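Local coordinates for PadR family transcriptional regulator (Listeria monocytogenes, PDB 6ABQ), which probably regulates transcription as a dimeric PadR-family factor that binds DNA through a winged helix-turn-helix domain and responds to a ligand, at residues 22-25 against 26-29. Residues are numbered along the deposited sequence; the frame is centred on the assembly and turned at random.
Sequences ILER and ISRG
E24 and R28, one turn apart near the C-terminal end of helix 17-27, form a salt bridge in which E24 OE2 lies 2.9 Å from R28 NH2. The two planes are 80° apart, and OE2 reaches the NE/NH2 side obliquely, from the face that E24 CG covers near its rim, so this is no flat, two-bond pairing. E24 reaches forward along the helix: CG is anti to the backbone N and the chain bends at chi2 (72°), whereas R28 runs extended from CG to NE past the E24 carbonyl. That carbonyl receives S27 OG at 2.6 Å from E24 O; chi1 of 84° turns the hydroxyl back onto the preceding turn. I26 CD1 packs 3.7 Å from I22 CG2, with I26 CG1 alongside I22 O, the acceptor of I26 N (2.8 Å). Bonding then shifts from i-4 to i-3: R28 N meets R25 O (3.3 Å) from above the carbonyl plane, and G29 N bonds to I26 O. G29, with positive phi, is the first residue to depart from helical angles. R25 NH1 bonds only weakly to G29 O, its guanidinium being paired mainly with E35. W96 holds E24 OE1, while R28 NH1 donates to the A114 carbonyl of the second subunit. I22 packs on helices 33-42 and 50-62, I26 on L57 and strand 78-84. One turn thus joins the apolar domain core to a charged dimer interface, where E24 probably offsets the charge of R28.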
loop_
_atom_site.group_PDB
_atom_site.type_symbol
_atom_site.label_atom_id
_atom_site.label_comp_id
_atom_site.label_asym_id
_atom_site.label_seq_id
_atom_site.Cartn_x
_atom_site.Cartn_y
_atom_site.Cartn_z
ATOM N N ILE B 22 10.420 4.047 6.034
ATOM C CA ILE B 22 11.803 4.486 5.865
ATOM C C ILE B 22 12.039 5.816 6.591
ATOM O O ILE B 22 12.992 5.927 7.362
ATOM C CB ILE B 22 12.215 4.511 4.367
ATOM C CG1 ILE B 22 12.175 3.077 3.808
ATOM C CG2 ILE B 22 13.610 5.111 4.198
ATOM C CD1 ILE B 22 12.297 2.940 2.306
ATOM N N LEU B 23 11.150 6.791 6.375
ATOM C CA LEU B 23 11.171 8.054 7.112
ATOM C C LEU B 23 11.142 7.833 8.636
ATOM O O LEU B 23 11.912 8.469 9.364
ATOM C CB LEU B 23 10.022 8.988 6.668
ATOM C CG LEU B 23 10.043 9.642 5.274
ATOM C CD1 LEU B 23 8.702 10.296 4.964
ATOM C CD2 LEU B 23 11.165 10.654 5.107
ATOM N N GLU B 24 10.281 6.919 9.094
ATOM C CA GLU B 24 10.201 6.538 10.515
ATOM C C GLU B 24 11.518 5.981 11.053
ATOM O O GLU B 24 11.949 6.376 12.131
ATOM C CB GLU B 24 9.040 5.559 10.767
ATOM C CG GLU B 24 8.902 5.071 12.210
ATOM C CD GLU B 24 8.386 6.128 13.186
ATOM O OE1 GLU B 24 7.612 7.025 12.797
ATOM O OE2 GLU B 24 8.755 6.050 14.370
ATOM N N ARG B 25 12.146 5.079 10.298
ATOM C CA ARG B 25 13.449 4.520 10.652
ATOM C C ARG B 25 14.545 5.602 10.679
ATOM O O ARG B 25 15.362 5.628 11.607
ATOM C CB ARG B 25 13.824 3.362 9.709
ATOM C CG ARG B 25 15.238 2.796 9.873
ATOM C CD ARG B 25 15.474 2.193 11.257
ATOM N NE ARG B 25 16.881 1.886 11.492
ATOM C CZ ARG B 25 17.793 2.752 11.938
ATOM N NH1 ARG B 25 17.471 4.008 12.220
ATOM N NH2 ARG B 25 19.045 2.351 12.109
ATOM N N ILE B 26 14.544 6.486 9.679
ATOM C CA ILE B 26 15.511 7.600 9.610
ATOM C C ILE B 26 15.338 8.582 10.787
ATOM O O ILE B 26 16.334 9.064 11.348
ATOM C CB ILE B 26 15.493 8.310 8.223
ATOM C CG1 ILE B 26 15.847 7.317 7.100
ATOM C CG2 ILE B 26 16.478 9.472 8.181
ATOM C CD1 ILE B 26 15.655 7.845 5.682
ATOM N N SER B 27 14.084 8.835 11.174
ATOM C CA SER B 27 13.740 9.721 12.295
ATOM C C SER B 27 14.368 9.293 13.625
ATOM O O SER B 27 14.581 10.117 14.517
ATOM C CB SER B 27 12.220 9.793 12.479
ATOM O OG SER B 27 11.741 8.713 13.266
ATOM N N ARG B 28 14.631 7.997 13.750
ATOM C CA ARG B 28 15.146 7.427 14.989
ATOM C C ARG B 28 16.659 7.605 15.159
ATOM O O ARG B 28 17.172 7.543 16.273
ATOM C CB ARG B 28 14.699 5.963 15.103
ATOM C CG ARG B 28 13.195 5.867 15.323
ATOM C CD ARG B 28 12.645 4.453 15.227
ATOM N NE ARG B 28 11.212 4.443 15.535
ATOM C CZ ARG B 28 10.412 3.377 15.447
ATOM N NH1 ARG B 28 10.893 2.199 15.066
ATOM N NH2 ARG B 28 9.123 3.495 15.747
ATOM N N GLY B 29 17.353 7.850 14.045
ATOM C CA GLY B 29 18.806 8.060 14.033
ATOM C C GLY B 29 19.404 7.876 12.647
ATOM O O GLY B 29 18.853 7.131 11.825
#